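5-dehydro-2-deoxygluconokinase (Bacillus halodurans C-125, PDB 2QCV) probably phosphorylates 5-dehydro-2-deoxy-D-gluconate with ATP, a step of myo-inositol degradation, as a member of the PfkB carbohydrate kinase family. Local coordinates at residues 48-51 / 52-56; 73-76 / 77-81; 91-94 / 95-99; 182-185 / 186-190. All coordinates share one frame; numbering follows the deposited sequence. Where two conformers were deposited one is given.

Contact 1: 48-51 / 52-56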
loop_
_atom_site.group_PDB
_atom_site.type_symbol
_atom_site.label_atom_id
_atom_site.label_comp_id
_atom_site.label_asym_id
_atom_site.label_seq_id
_atom_site.Cartn_x
_atom_site.Cartn_y
_atom_site.Cartn_z
ATOM N N ALA A 48 0.782 -18.603 20.951
ATOM C CA ALA A 48 -0.311 -18.546 21.909
ATOM C C ALA A 48 -0.755 -19.928 22.374
ATOM O O ALA A 48 -0.899 -20.196 23.586
ATOM C CB ALA A 48 -1.525 -17.715 21.310
ATOM N N ASN A 49 -0.992 -20.825 21.424
ATOM C CA ASN A 49 -1.363 -22.192 21.741
ATOM C C ASN A 49 -0.305 -22.878 22.590
ATOM O O ASN A 49 -0.623 -23.664 23.492
ATOM C CB ASN A 49 -1.528 -23.024 20.457
ATOM C CG ASN A 49 -2.746 -22.690 19.702
ATOM O OD1 ASN A 49 -3.708 -22.100 20.237
ATOM N ND2 ASN A 49 -2.733 -23.057 18.402
ATOM N N ILE A 50 0.957 -22.616 22.273
ATOM C CA ILE A 50 2.054 -23.272 22.995
ATOM C C ILE A 50 2.050 -22.775 24.455
ATOM O O ILE A 50 2.164 -23.579 25.381
ATOM C CB ILE A 50 3.431 -23.052 22.319
ATOM C CG1 ILE A 50 3.469 -23.799 20.987
ATOM C CG2 ILE A 50 4.606 -23.558 23.230
ATOM C CD1 ILE A 50 4.723 -23.496 20.130
ATOM N N VAL A 51 1.898 -21.477 24.672
ATOM C CA VAL A 51 1.871 -20.982 26.067
ATOM C C VAL A 51 0.606 -21.377 26.836
ATOM O O VAL A 51 0.692 -21.650 28.018
ATOM C CB VAL A 51 2.179 -19.480 26.269
ATOM C CG1 VAL A 51 3.623 -19.166 25.759
ATOM C CG2 VAL A 51 1.107 -18.561 25.669
ATOM N N ILE A 52 -0.538 -21.423 26.178
ATOM C CA ILE A 52 -1.769 -21.887 26.823
ATOM C C ILE A 52 -1.648 -23.374 27.183
ATOM O O ILE A 52 -1.999 -23.820 28.300
ATOM C CB ILE A 52 -2.983 -21.660 25.919
ATOM C CG1 ILE A 52 -3.261 -20.150 25.704
ATOM C CG2 ILE A 52 -4.262 -22.323 26.544
ATOM C CD1 ILE A 52 -4.270 -19.818 24.531
ATOM N N GLY A 53 -1.128 -24.173 26.256
ATOM C CA GLY A 53 -0.883 -25.573 26.553
ATOM C C GLY A 53 0.117 -25.771 27.690
ATOM O O GLY A 53 -0.032 -26.645 28.547
ATOM N N SER A 54 1.181 -24.987 27.688
ATOM C CA SER A 54 2.175 -25.044 28.730
ATOM C C SER A 54 1.589 -24.726 30.102
ATOM O O SER A 54 1.933 -25.390 31.090
ATOM C CB SER A 54 3.332 -24.065 28.440
ATOM O OG SER A 54 4.026 -24.468 27.262
ATOM N N SER A 55 0.717 -23.722 30.164
ATOM C CA SER A 55 0.116 -23.321 31.444
ATOM C C SER A 55 -0.760 -24.442 31.961
ATOM O O SER A 55 -0.772 -24.711 33.144
ATOM C CB SER A 55 -0.715 -22.041 31.312
ATOM O OG SER A 55 -0.987 -21.521 32.602
ATOM N N LYS A 56 -1.476 -25.107 31.055
ATOM C CA LYS A 56 -2.325 -26.240 31.409
ATOM C C LYS A 56 -1.492 -27.380 32.014
ATOM O O LYS A 56 -1.959 -28.053 32.915
ATOM C CB LYS A 56 -3.147 -26.684 30.192
ATOM C CG LYS A 56 -3.938 -28.007 30.312
ATOM C CD LYS A 56 -5.169 -27.891 31.198
ATOM C CE LYS A 56 -6.377 -28.645 30.627
ATOM N NZ LYS A 56 -6.221 -30.114 30.703
#
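Ser54 bonds twice to the carbonyl oxygen of Ile50, one turn earlier. Its backbone N donates to Ile50 O at 2.9 Å, and its hydroxyl OG to the same oxygen at 2.8 Å. The two donors arrive from opposite faces of the carbonyl plane, with OG 37° out of it. OG is turned back over the preceding turn because it stands anti to its carbonyl carbon (chi1 -65°). This side is tightly packed: Ser54 and Ile50 both lie against Leu14 of strand 12-17 and against helix 271-284. Replacing Ser54 by an alanine is likely to leave Ile50 O with the backbone donor alone and open a small gap beside Leu59 and Ser277. The Ile52 side is partly exposed, though covered by Tyr79 of helix 71-82. Ile52 CG1 rests 3.2 Å from Ala48 O, the oxygen that also accepts from Ile52 N. Gly53 N donates to Asn49 O at 2.9 Å. Asn49 turns its amide to Asp273. The loose, solvent side belongs to Lys56, which leads away to the carbonyl of Met313. The repeated i to i+4 bonds, one doubled by a serine hydroxyl, are typical of an alpha-helix, here the largely buried helix 46-56 of the PfkB kinase fold.

Contact 2: 73-76 / 77-81; sequences GRFI and ESYMR
Ile76 and Met80, a selenomethionine, lie side by side and point the same way. Ile76 CG2 touches Met80 SE at 3.7 Å, while Met80 CG comes within 3.2 Å of Ile76 O. Phe75 and Tyr79 do likewise. Tyr79 CB lies over one face of the Phe75 ring, toward its rim, 4.1 Å from Phe75 CE1. The two rings are oblique, their planes 40° apart. Backbone i to i+4 bonds join these pairs, with Tyr79 N donating to Phe75 O at 2.8 Å. This is helix 71-82, the crossover of a beta-alpha-beta unit between strands 61-67 and 90-92. On its more open side a water donates to Arg74 O and to Glu77 OE1, the latter at 2.6 Å. Glu77 bends at chi2 (-77°), which helps bring its carboxylate to Arg81. Arg81 grips it side-on: NE meets Glu77 OE2 at 2.8 Å and NH2 meets Glu77 OE1 at 2.9 Å, both on syn lone pairs. The grip holds the carboxylate at the edge of the guanidinium, close to its plane, and Thr87 adds a hydroxyl bond to OE2. Farther out, Lys41 makes a cation-pi contact with Phe75, and Arg74 forms a salt bridge with Glu34 of the second subunit.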
loop_
_atom_site.group_PDB
_atom_site.type_symbol
_atom_site.label_atom_id
_atom_site.label_comp_id
_atom_site.label_asym_id
_atom_site.label_seq_id
_atom_site.Cartn_x
_atom_site.Cartn_y
_atom_site.Cartn_z
ATOM N N GLY A 73 -9.226 -8.698 20.691
ATOM C CA GLY A 73 -8.001 -8.518 21.459
ATOM C C GLY A 73 -8.270 -8.647 22.948
ATOM O O GLY A 73 -7.520 -9.270 23.644
ATOM N N ARG A 74 -9.356 -8.064 23.448
ATOM C CA ARG A 74 -9.636 -8.151 24.881
ATOM C C ARG A 74 -9.999 -9.552 25.322
ATOM O O ARG A 74 -9.645 -9.969 26.428
ATOM C CB ARG A 74 -10.707 -7.161 25.300
ATOM C CG ARG A 74 -10.268 -5.753 25.100
ATOM C CD ARG A 74 -11.219 -4.762 25.713
ATOM N NE ARG A 74 -12.511 -4.657 25.022
ATOM C CZ ARG A 74 -12.764 -3.863 23.981
ATOM N NH1 ARG A 74 -11.834 -3.090 23.453
ATOM N NH2 ARG A 74 -13.984 -3.829 23.480
ATOM N N PHE A 75 -10.685 -10.300 24.464
ATOM C CA PHE A 75 -10.914 -11.706 24.739
ATOM C C PHE A 75 -9.620 -12.510 24.851
ATOM O O PHE A 75 -9.472 -13.341 25.760
ATOM C CB PHE A 75 -11.818 -12.340 23.690
ATOM C CG PHE A 75 -11.812 -13.830 23.722
ATOM C CD1 PHE A 75 -12.465 -14.526 24.729
ATOM C CD2 PHE A 75 -11.114 -14.556 22.736
ATOM C CE1 PHE A 75 -12.428 -15.903 24.768
ATOM C CE2 PHE A 75 -11.083 -15.935 22.759
ATOM C CZ PHE A 75 -11.733 -16.618 23.762
ATOM N N ILE A 76 -8.713 -12.293 23.910
ATOM C CA ILE A 76 -7.426 -13.001 23.893
ATOM C C ILE A 76 -6.695 -12.703 25.204
ATOM O O ILE A 76 -6.227 -13.620 25.869
ATOM C CB ILE A 76 -6.552 -12.584 22.693
ATOM C CG1 ILE A 76 -7.047 -13.219 21.374
ATOM C CG2 ILE A 76 -5.090 -13.008 22.894
ATOM C CD1 ILE A 76 -6.646 -12.487 20.105
ATOM N N GLU A 77 -6.627 -11.432 25.599
ATOM C CA GLU A 77 -5.929 -11.083 26.850
ATOM C C GLU A 77 -6.609 -11.724 28.055
ATOM O O GLU A 77 -5.957 -12.293 28.916
ATOM C CB GLU A 77 -5.858 -9.558 27.049
ATOM C CG GLU A 77 -4.990 -9.105 28.235
ATOM C CD GLU A 77 -5.647 -9.261 29.598
ATOM O OE1 GLU A 77 -6.913 -9.149 29.715
ATOM O OE2 GLU A 77 -4.898 -9.518 30.584
ATOM N N SER A 78 -7.936 -11.626 28.121
ATOM C CA SER A 78 -8.671 -12.140 29.254
ATOM C C SER A 78 -8.601 -13.654 29.376
ATOM O O SER A 78 -8.490 -14.183 30.490
ATOM C CB SER A 78 -10.119 -11.655 29.198
ATOM O OG SER A 78 -10.121 -10.238 29.227
ATOM N N TYR A 79 -8.676 -14.349 28.239
ATOM C CA TYR A 79 -8.562 -15.796 28.209
ATOM C C TYR A 79 -7.168 -16.264 28.654
ATOM O O TYR A 79 -7.034 -17.143 29.512
ATOM C CB TYR A 79 -8.840 -16.356 26.803
ATOM C CG TYR A 79 -8.798 -17.871 26.821
ATOM C CD1 TYR A 79 -9.910 -18.609 27.193
ATOM C CD2 TYR A 79 -7.634 -18.555 26.544
ATOM C CE1 TYR A 79 -9.858 -19.994 27.259
ATOM C CE2 TYR A 79 -7.575 -19.931 26.616
ATOM C CZ TYR A 79 -8.694 -20.643 26.984
ATOM O OH TYR A 79 -8.630 -22.018 27.030
HETATM N N MSE A 80 -6.119 -15.717 28.035
HETATM C CA MSE A 80 -4.763 -16.091 28.415
HETATM C C MSE A 80 -4.490 -15.836 29.894
HETATM O O MSE A 80 -3.942 -16.694 30.575
HETATM C CB MSE A 80 -3.772 -15.356 27.509
HETATM C CG MSE A 80 -3.914 -15.820 26.082
HETATM SE SE MSE A 80 -2.628 -14.927 24.865
HETATM C CE MSE A 80 -1.236 -16.205 25.130
ATOM N N ARG A 81 -4.890 -14.671 30.396
ATOM C CA ARG A 81 -4.756 -14.350 31.799
ATOM C C ARG A 81 -5.533 -15.342 32.667
ATOM O O ARG A 81 -5.047 -15.802 33.704
ATOM C CB ARG A 81 -5.246 -12.934 32.076
ATOM C CG ARG A 81 -5.184 -12.564 33.559
ATOM C CD ARG A 81 -5.148 -11.086 33.758
ATOM N NE ARG A 81 -6.118 -10.408 32.912
ATOM C CZ ARG A 81 -7.413 -10.294 33.167
ATOM N NH1 ARG A 81 -7.937 -10.796 34.275
ATOM N NH2 ARG A 81 -8.195 -9.663 32.294
HETATM O O HOH W 1 -8.909 -8.184 28.334
#

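Contact 3: 91-94 / 95-99; sequences VVDQ and EGHKT
The His97 ring meets the Asp93 carboxylate at its edge. Asp93 OD2 accepts from His97 ND1 at 2.7 Å, in a nearly straight bond of 170° that lies in the ring plane. Glu95 OE2 is also near that plane at the edge, and Glu95 O lies over the centre of one face, 4.2 Å above it. Tyr125 stacks on the ring. The carboxylate and ring planes are 64° apart, and the ring nitrogen comes in on the syn side of OD2. The other oxygen, OD1, takes two backbone N-H groups from opposite faces of its plane: Glu95 N at 2.9 Å and His97 N at 3.0 Å. Asp93 CG stands anti to the backbone N (chi1 179°), which carries the carboxylate into the bend of the chain. The bond from Glu95 N makes an Asx turn, with His97 N also bonded to OD1. It follows strand 90-92, outermost in this chain's large mixed sheet, on the way to strand 101-106. Gly96 has a positive phi here. One water links Asp93 OD2 to Glu95 OE2, donating to both, and probably eases the closeness of the two like charges. Beyond the turn, Thr99 O accepts from Tyr117 OH of the second subunit.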
loop_
_atom_site.group_PDB
_atom_site.type_symbol
_atom_site.label_atom_id
_atom_site.label_comp_id
_atom_site.label_asym_id
_atom_site.label_seq_id
_atom_site.Cartn_x
_atom_site.Cartn_y
_atom_site.Cartn_z
ATOM N N VAL A 91 0.801 -5.981 23.920
ATOM C CA VAL A 91 0.679 -4.571 23.606
ATOM C C VAL A 91 -0.553 -4.362 22.743
ATOM O O VAL A 91 -0.809 -5.117 21.805
ATOM C CB VAL A 91 1.972 -4.012 22.938
ATOM C CG1 VAL A 91 2.421 -4.868 21.777
ATOM C CG2 VAL A 91 1.780 -2.552 22.477
ATOM N N VAL A 92 -1.308 -3.312 23.039
ATOM C CA VAL A 92 -2.518 -3.029 22.256
ATOM C C VAL A 92 -2.198 -2.115 21.077
ATOM O O VAL A 92 -1.621 -1.033 21.213
ATOM C CB VAL A 92 -3.628 -2.446 23.110
ATOM C CG1 VAL A 92 -4.882 -2.160 22.270
ATOM C CG2 VAL A 92 -3.934 -3.373 24.231
ATOM N N ASP A 93 -2.543 -2.583 19.895
ATOM C CA ASP A 93 -2.332 -1.852 18.656
ATOM C C ASP A 93 -3.176 -0.588 18.678
ATOM O O ASP A 93 -4.342 -0.631 19.042
ATOM C CB ASP A 93 -2.748 -2.719 17.479
ATOM C CG ASP A 93 -2.583 -2.030 16.135
ATOM O OD1 ASP A 93 -3.510 -1.327 15.677
ATOM O OD2 ASP A 93 -1.524 -2.221 15.500
ATOM N N GLN A 94 -2.570 0.528 18.306
ATOM C CA GLN A 94 -3.263 1.821 18.328
ATOM C C GLN A 94 -3.466 2.389 16.922
ATOM O O GLN A 94 -3.719 3.594 16.798
ATOM C CB GLN A 94 -2.489 2.850 19.184
ATOM C CG GLN A 94 -2.233 2.456 20.652
ATOM C CD GLN A 94 -3.511 2.294 21.476
ATOM O OE1 GLN A 94 -4.510 2.977 21.254
ATOM N NE2 GLN A 94 -3.474 1.383 22.436
ATOM N N GLU A 95 -3.380 1.547 15.888
ATOM C CA GLU A 95 -3.449 1.970 14.507
ATOM C C GLU A 95 -4.624 1.304 13.758
ATOM O O GLU A 95 -4.668 1.336 12.532
ATOM C CB GLU A 95 -2.147 1.686 13.728
ATOM C CG GLU A 95 -0.791 2.171 14.270
ATOM C CD GLU A 95 0.417 1.603 13.413
ATOM O OE1 GLU A 95 0.573 2.057 12.256
ATOM O OE2 GLU A 95 1.197 0.685 13.867
ATOM N N GLY A 96 -5.573 0.713 14.482
ATOM C CA GLY A 96 -6.774 0.166 13.852
ATOM C C GLY A 96 -6.602 -1.211 13.234
ATOM O O GLY A 96 -7.464 -1.691 12.533
ATOM N N HIS A 97 -5.486 -1.871 13.487
ATOM C CA HIS A 97 -5.285 -3.215 12.932
ATOM C C HIS A 97 -6.141 -4.276 13.617
ATOM O O HIS A 97 -6.337 -4.243 14.817
ATOM C CB HIS A 97 -3.816 -3.621 12.989
ATOM C CG HIS A 97 -2.920 -2.699 12.224
ATOM N ND1 HIS A 97 -1.901 -1.993 12.824
ATOM C CD2 HIS A 97 -2.914 -2.342 10.914
ATOM C CE1 HIS A 97 -1.284 -1.265 11.910
ATOM N NE2 HIS A 97 -1.885 -1.450 10.747
ATOM N N LYS A 98 -6.654 -5.202 12.820
ATOM C CA LYS A 98 -7.535 -6.278 13.266
ATOM C C LYS A 98 -6.757 -7.515 13.676
ATOM O O LYS A 98 -5.633 -7.738 13.226
ATOM C CB LYS A 98 -8.478 -6.676 12.118
ATOM C CG LYS A 98 -9.284 -5.554 11.550
ATOM C CD LYS A 98 -10.326 -5.065 12.499
ATOM C CE LYS A 98 -11.026 -3.838 11.892
ATOM N NZ LYS A 98 -12.099 -3.400 12.746
ATOM N N THR A 99 -7.392 -8.336 14.507
ATOM C CA THR A 99 -6.872 -9.630 14.898
ATOM C C THR A 99 -6.933 -10.615 13.752
ATOM O O THR A 99 -7.930 -10.679 13.031
ATOM C CB THR A 99 -7.708 -10.202 16.088
ATOM O OG1 THR A 99 -7.895 -9.191 17.100
ATOM C CG2 THR A 99 -7.055 -11.479 16.698
HETATM O O HOH W 2 -6.471 -2.490 16.787
HETATM O O HOH W 3 0.690 -0.812 15.981
HETATM O O HOH W 4 -6.259 0.447 17.347
#

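Contact 4: 182-185 / 186-190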
loop_
_atom_site.group_PDB
_atom_site.type_symbol
_atom_site.label_atom_id
_atom_site.label_comp_id
_atom_site.label_asym_id
_atom_site.label_seq_id
_atom_site.Cartn_x
_atom_site.Cartn_y
_atom_site.Cartn_z
ATOM N N SER A 182 1.548 -16.995 4.472
ATOM C CA SER A 182 2.055 -15.786 5.172
ATOM C C SER A 182 3.303 -15.165 4.574
ATOM O O SER A 182 3.705 -14.056 4.966
ATOM C CB SER A 182 2.333 -16.078 6.653
ATOM O OG SER A 182 1.142 -16.343 7.324
ATOM N N TRP A 183 3.901 -15.859 3.619
ATOM C CA TRP A 183 5.159 -15.451 2.999
ATOM C C TRP A 183 5.009 -15.128 1.521
ATOM O O TRP A 183 4.078 -15.589 0.852
ATOM C CB TRP A 183 6.184 -16.591 3.139
ATOM C CG TRP A 183 6.547 -16.877 4.549
ATOM C CD1 TRP A 183 5.901 -17.707 5.386
ATOM C CD2 TRP A 183 7.676 -16.347 5.285
ATOM N NE1 TRP A 183 6.506 -17.703 6.625
ATOM C CE2 TRP A 183 7.606 -16.878 6.580
ATOM C CE3 TRP A 183 8.723 -15.466 4.968
ATOM C CZ2 TRP A 183 8.534 -16.567 7.563
ATOM C CZ3 TRP A 183 9.646 -15.136 5.966
ATOM C CH2 TRP A 183 9.565 -15.714 7.226
ATOM N N GLU A 184 5.958 -14.366 0.996
ATOM C CA GLU A 184 5.955 -14.056 -0.433
ATOM C C GLU A 184 6.481 -15.207 -1.271
ATOM O O GLU A 184 5.896 -15.567 -2.313
ATOM C CB GLU A 184 6.748 -12.761 -0.704
ATOM C CG GLU A 184 6.164 -11.541 0.011
ATOM C CD GLU A 184 4.760 -11.222 -0.488
ATOM O OE1 GLU A 184 4.618 -11.081 -1.719
ATOM O OE2 GLU A 184 3.804 -11.159 0.331
ATOM N N THR A 185 7.614 -15.777 -0.867
ATOM C CA THR A 185 8.200 -16.911 -1.619
ATOM C C THR A 185 8.890 -17.881 -0.643
ATOM O O THR A 185 9.277 -17.483 0.466
ATOM C CB THR A 185 9.265 -16.445 -2.631
ATOM O OG1 THR A 185 10.456 -16.081 -1.925
ATOM C CG2 THR A 185 8.813 -15.290 -3.491
ATOM N N PRO A 186 9.019 -19.161 -1.009
ATOM C CA PRO A 186 9.751 -20.085 -0.144
ATOM C C PRO A 186 11.214 -19.727 0.078
ATOM O O PRO A 186 11.738 -20.049 1.121
ATOM C CB PRO A 186 9.634 -21.434 -0.873
ATOM C CG PRO A 186 8.449 -21.290 -1.752
ATOM C CD PRO A 186 8.435 -19.856 -2.172
ATOM N N GLU A 187 11.862 -19.120 -0.908
ATOM C CA GLU A 187 13.256 -18.687 -0.737
ATOM C C GLU A 187 13.370 -17.596 0.341
ATOM O O GLU A 187 14.321 -17.573 1.111
ATOM C CB GLU A 187 13.886 -18.234 -2.059
ATOM C CG GLU A 187 15.380 -18.306 -1.949
ATOM C CD GLU A 187 16.095 -18.233 -3.244
ATOM O OE1 GLU A 187 15.491 -17.844 -4.263
ATOM O OE2 GLU A 187 17.296 -18.534 -3.224
ATOM N N GLU A 188 12.389 -16.691 0.396
ATOM C CA GLU A 188 12.318 -15.704 1.466
ATOM C C GLU A 188 12.215 -16.383 2.841
ATOM O O GLU A 188 12.927 -16.030 3.785
ATOM C CB GLU A 188 11.106 -14.797 1.242
ATOM C CG GLU A 188 10.842 -13.789 2.297
ATOM C CD GLU A 188 9.396 -13.294 2.253
ATOM O OE1 GLU A 188 8.532 -13.986 1.670
ATOM O OE2 GLU A 188 9.141 -12.231 2.807
ATOM N N THR A 189 11.343 -17.390 2.927
ATOM C CA THR A 189 11.225 -18.158 4.157
ATOM C C THR A 189 12.583 -18.783 4.510
ATOM O O THR A 189 13.008 -18.686 5.647
ATOM C CB THR A 189 10.077 -19.213 4.068
ATOM O OG1 THR A 189 8.875 -18.569 3.571
ATOM C CG2 THR A 189 9.831 -19.850 5.443
ATOM N N ALA A 190 13.263 -19.396 3.545
ATOM C CA ALA A 190 14.573 -20.034 3.787
ATOM C C ALA A 190 15.603 -19.044 4.350
ATOM O O ALA A 190 16.297 -19.328 5.326
ATOM C CB ALA A 190 15.110 -20.680 2.492
HETATM O O HOH W 5 6.616 -12.269 3.595
#
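Hydrogen bonds tie Glu188 to the chain ahead of its helix. Its OE1 accepts from Glu184 N at 2.7 Å, on the syn lone pair. Thr185 N donates to the same OE1, longer at 3.2 Å but straighter (157°). Glu188 N donates to Thr185 OG1 at 3.1 Å. With Thr185 at the N-cap, its two reciprocal bonds with Glu188 make a capping box. Thr185 OG1 sits between the backbone N and carbonyl carbon (chi1 74°), which brings it to the first turn. Thr189 N donates to Thr185 O at 3.2 Å, and a water donates to Glu188 OE2 at 2.6 Å. Packing is mainly with the Trp183 indole. Thr189 covers one face: CG2 and OG1 lie over it, OG1 3.0 Å from Trp183 CG, and CA makes a CH-pi contact 4.0 Å from the six-membered ring centroid. Glu188 passes the edge, its CD 3.5 Å from Trp183 CE3, planes nearly perpendicular. Salt bridges join Glu188 OE2 to Arg155 and Glu187 to Lys160 of the third subunit. With an alanine in place of Glu188, the N-H groups of Glu184 and Thr185 would probably lose this acceptor, and Arg155 its charged mate. The box starts helix 186-199, between strands 171-175 and 202-206.

In the fold
The four contacts come in series along the chain, from contact 1 to contact 4. Contacts 1 and 2 lie on neighbouring helices, 46-56 and 71-82, with centres 13 Å apart. They touch where Val51 CG2 meets Met80 CE at 3.4 Å and Ile52 packs on Tyr79. Contact 3 follows contact 2 through strand 90-92, outermost in this chain's large mixed sheet; Ile76 CD1 meets Thr99 CG2 at 3.6 Å, and both contacts reach the second subunit. Contact 4 stands apart, its centre about 27 Å from that of contact 1, on the opposite side of the chain's centre. It faces the third subunit. The set thus spans the alpha/beta core and two subunit interfaces of the tetramer.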